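Local coordinates for protein putative enoyl-CoA hydratase/isomerase (Bordetella parapertussis, PDB 3ISA) that probably acts on acyl-CoA thioesters as a crotonase-family enzyme, a putative enoyl-CoA hydratase or isomerase whose exact reaction is not established, at residues S97-N109 and Q183-A197. Sequence-based numbering, arbitrary orientation.
Sequences SPSLTLALAHGRN and QAQWPALIDAAAEAA
L104 packs over one face of the W186 indole: its CB sits 3.6 Å from the centroid of the six-membered ring and 7° off the ring normal, a CH-pi contact, while CD2 reaches over the pyrrole part. Q183 CA lies against the opposite face, toward its rim, and W186 NE1 bonds to A181 O, which limits how the indole can turn. Strand 100-105 and helix 186-197 run nearly antiparallel, their axes 9.0 Å apart, and small residues let the far end of the helix come in close. There L100 CB meets A197 CB at 3.8 Å. L100 CD2 comes to 3.4 Å from A193 O, its side chain extended away from the backbone N (chi1 179°) and turned by chi2 58°. Between these ends L102 puts CD2 against A193 CB (3.8 Å) and I190 CG1.

The Q183 end is looser. The exposed Q183 lays its amide obliquely over one face of the H106 ring, Q183 NE2 3.5 Å from H106 CD2, without hydrogen bonding to it; H106 NE2 instead pairs with G60 O. Across the interface as a whole, the side-chain contact is mainly apolar, consistent with a helix seated by hydrophobic burial on the central sheet of a crotonase fold.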
# COMPACT_ATOMS: atom_id res chain seq x y z
N SER D 97 18.11 -2.26 11.69
CA SER D 97 18.67 -2.09 13.04
C SER D 97 18.36 -0.68 13.61
O SER D 97 18.51 0.31 12.89
CB SER D 97 20.18 -2.31 13.03
OG SER D 97 20.72 -2.27 14.35
N PRO D 98 17.97 -0.60 14.88
CA PRO D 98 17.93 0.68 15.61
C PRO D 98 19.33 1.26 15.83
O PRO D 98 19.46 2.45 16.11
CB PRO D 98 17.29 0.30 16.96
CG PRO D 98 16.62 -1.04 16.72
CD PRO D 98 17.50 -1.73 15.72
N SER D 99 20.36 0.42 15.77
CA SER D 99 21.75 0.91 15.84
C SER D 99 22.14 1.50 14.50
O SER D 99 21.66 1.05 13.46
CB SER D 99 22.72 -0.23 16.12
OG SER D 99 22.37 -0.98 17.28
N LEU D 100 23.03 2.49 14.50
CA LEU D 100 23.75 2.84 13.27
C LEU D 100 24.61 1.62 12.92
O LEU D 100 25.11 0.92 13.82
CB LEU D 100 24.64 4.06 13.48
CG LEU D 100 25.49 4.53 12.28
CD1 LEU D 100 24.56 4.85 11.07
CD2 LEU D 100 26.34 5.72 12.65
N THR D 101 24.78 1.35 11.63
CA THR D 101 25.61 0.21 11.20
C THR D 101 26.67 0.68 10.21
O THR D 101 26.40 1.53 9.35
CB THR D 101 24.74 -0.88 10.56
OG1 THR D 101 23.98 -0.31 9.48
CG2 THR D 101 23.76 -1.46 11.64
N LEU D 102 27.87 0.12 10.36
CA LEU D 102 29.03 0.47 9.56
C LEU D 102 29.71 -0.80 9.06
O LEU D 102 30.03 -1.70 9.84
CB LEU D 102 30.02 1.33 10.38
CG LEU D 102 31.46 1.56 9.86
CD1 LEU D 102 31.43 2.36 8.58
CD2 LEU D 102 32.31 2.30 10.88
N ALA D 103 29.96 -0.87 7.76
CA ALA D 103 30.66 -2.01 7.21
C ALA D 103 31.95 -1.54 6.54
O ALA D 103 31.98 -0.48 5.93
CB ALA D 103 29.80 -2.76 6.24
N LEU D 104 32.99 -2.36 6.65
CA LEU D 104 34.30 -2.02 6.15
C LEU D 104 34.81 -3.21 5.36
O LEU D 104 35.13 -4.26 5.93
CB LEU D 104 35.25 -1.70 7.31
CG LEU D 104 34.89 -0.52 8.22
CD1 LEU D 104 35.66 -0.62 9.54
CD2 LEU D 104 35.13 0.82 7.54
N ALA D 105 34.82 -3.07 4.03
CA ALA D 105 35.13 -4.19 3.13
C ALA D 105 36.51 -4.04 2.52
O ALA D 105 36.97 -2.92 2.28
CB ALA D 105 34.11 -4.30 2.02
N HIS D 106 37.14 -5.18 2.26
CA HIS D 106 38.40 -5.24 1.55
C HIS D 106 38.41 -6.54 0.78
O HIS D 106 37.54 -7.39 1.01
CB HIS D 106 39.60 -5.08 2.50
CG HIS D 106 39.78 -6.19 3.49
ND1 HIS D 106 38.90 -6.45 4.51
CD2 HIS D 106 40.78 -7.10 3.63
CE1 HIS D 106 39.32 -7.48 5.22
NE2 HIS D 106 40.46 -7.89 4.70
N GLY D 107 39.33 -6.68 -0.17
CA GLY D 107 39.46 -7.92 -0.93
C GLY D 107 38.26 -8.22 -1.81
O GLY D 107 37.44 -7.33 -2.10
N ARG D 108 38.15 -9.49 -2.20
CA ARG D 108 37.12 -9.96 -3.12
C ARG D 108 35.91 -10.51 -2.35
O ARG D 108 36.03 -11.48 -1.59
CB ARG D 108 37.68 -11.04 -4.05
CG ARG D 108 38.85 -10.55 -4.92
CD ARG D 108 39.53 -11.71 -5.65
NE ARG D 108 38.60 -12.43 -6.51
CZ ARG D 108 38.95 -13.37 -7.39
NH1 ARG D 108 40.22 -13.71 -7.55
NH2 ARG D 108 38.01 -13.96 -8.12
N ASN D 109 34.76 -9.89 -2.56
CA ASN D 109 33.56 -10.21 -1.81
C ASN D 109 32.42 -10.67 -2.71
O ASN D 109 32.26 -10.15 -3.82
CB ASN D 109 33.18 -9.00 -0.98
CG ASN D 109 34.36 -8.50 -0.14
OD1 ASN D 109 34.78 -9.16 0.82
ND2 ASN D 109 34.93 -7.36 -0.53
N GLN D 183 42.78 0.65 5.06
CA GLN D 183 42.55 0.07 6.40
C GLN D 183 43.10 0.92 7.55
O GLN D 183 42.52 0.93 8.64
CB GLN D 183 43.08 -1.35 6.47
CG GLN D 183 42.29 -2.31 5.58
CD GLN D 183 42.61 -3.77 5.83
OE1 GLN D 183 42.59 -4.23 6.97
NE2 GLN D 183 42.88 -4.50 4.76
N ALA D 184 44.18 1.66 7.29
CA ALA D 184 44.77 2.57 8.28
C ALA D 184 43.83 3.71 8.72
O ALA D 184 43.96 4.23 9.83
CB ALA D 184 46.11 3.13 7.77
N GLN D 185 42.89 4.09 7.84
CA GLN D 185 41.88 5.12 8.13
C GLN D 185 40.62 4.58 8.81
O GLN D 185 39.77 5.35 9.25
CB GLN D 185 41.48 5.84 6.83
CG GLN D 185 42.38 7.03 6.44
CD GLN D 185 43.83 6.63 6.16
OE1 GLN D 185 44.14 6.08 5.10
NE2 GLN D 185 44.71 6.90 7.11
N TRP D 186 40.51 3.26 8.89
CA TRP D 186 39.31 2.62 9.47
C TRP D 186 39.04 2.96 10.96
O TRP D 186 37.89 3.29 11.29
CB TRP D 186 39.30 1.12 9.18
CG TRP D 186 39.06 0.75 7.72
CD1 TRP D 186 38.94 1.61 6.67
CD2 TRP D 186 38.91 -0.57 7.18
NE1 TRP D 186 38.72 0.91 5.50
CE2 TRP D 186 38.70 -0.43 5.79
CE3 TRP D 186 38.95 -1.86 7.73
CZ2 TRP D 186 38.53 -1.53 4.94
CZ3 TRP D 186 38.77 -2.96 6.89
CH2 TRP D 186 38.56 -2.78 5.51
N PRO D 187 40.08 2.92 11.85
CA PRO D 187 39.80 3.37 13.23
C PRO D 187 39.16 4.76 13.36
O PRO D 187 38.23 4.92 14.14
CB PRO D 187 41.18 3.32 13.90
CG PRO D 187 41.88 2.21 13.19
CD PRO D 187 41.48 2.44 11.74
N ALA D 188 39.64 5.74 12.58
CA ALA D 188 39.06 7.09 12.58
C ALA D 188 37.61 7.11 12.08
O ALA D 188 36.76 7.87 12.61
CB ALA D 188 39.93 8.06 11.79
N LEU D 189 37.31 6.29 11.07
CA LEU D 189 35.94 6.17 10.55
C LEU D 189 35.01 5.58 11.60
O LEU D 189 33.85 6.00 11.72
CB LEU D 189 35.92 5.32 9.27
CG LEU D 189 36.55 5.92 8.01
CD1 LEU D 189 36.52 4.87 6.89
CD2 LEU D 189 35.85 7.20 7.58
N ILE D 190 35.52 4.62 12.37
CA ILE D 190 34.74 4.00 13.45
C ILE D 190 34.41 5.03 14.53
O ILE D 190 33.25 5.15 14.97
CB ILE D 190 35.45 2.76 14.03
CG1 ILE D 190 35.50 1.66 12.96
CG2 ILE D 190 34.71 2.26 15.30
CD1 ILE D 190 36.41 0.48 13.30
N ASP D 191 35.43 5.80 14.93
CA ASP D 191 35.24 6.87 15.90
C ASP D 191 34.21 7.89 15.42
O ASP D 191 33.35 8.31 16.21
CB ASP D 191 36.57 7.57 16.21
CG ASP D 191 37.52 6.71 17.07
OD1 ASP D 191 37.08 5.72 17.70
OD2 ASP D 191 38.73 7.03 17.11
N ALA D 192 34.27 8.27 14.14
CA ALA D 192 33.31 9.22 13.57
C ALA D 192 31.89 8.64 13.58
O ALA D 192 30.92 9.34 13.92
CB ALA D 192 33.72 9.63 12.16
N ALA D 193 31.78 7.37 13.19
CA ALA D 193 30.51 6.64 13.23
C ALA D 193 29.96 6.54 14.65
O ALA D 193 28.77 6.75 14.86
CB ALA D 193 30.65 5.26 12.59
N ALA D 194 30.83 6.27 15.61
CA ALA D 194 30.43 6.19 17.03
C ALA D 194 29.86 7.52 17.54
O ALA D 194 28.82 7.54 18.19
CB ALA D 194 31.61 5.71 17.89
N GLU D 195 30.52 8.62 17.18
CA GLU D 195 30.06 9.97 17.50
C GLU D 195 28.68 10.29 16.88
O GLU D 195 27.79 10.81 17.56
CB GLU D 195 31.10 10.99 17.02
CG GLU D 195 30.95 12.37 17.66
CD GLU D 195 31.95 13.39 17.11
OE1 GLU D 195 33.12 13.00 16.85
OE2 GLU D 195 31.57 14.57 16.96
N ALA D 196 28.51 9.95 15.60
CA ALA D 196 27.22 10.15 14.90
C ALA D 196 26.11 9.30 15.53
O ALA D 196 25.00 9.79 15.73
CB ALA D 196 27.37 9.81 13.42
N ALA D 197 26.43 8.04 15.86
CA ALA D 197 25.45 7.11 16.43
C ALA D 197 24.93 7.62 17.76
O ALA D 197 23.72 7.62 17.99
CB ALA D 197 26.06 5.72 16.60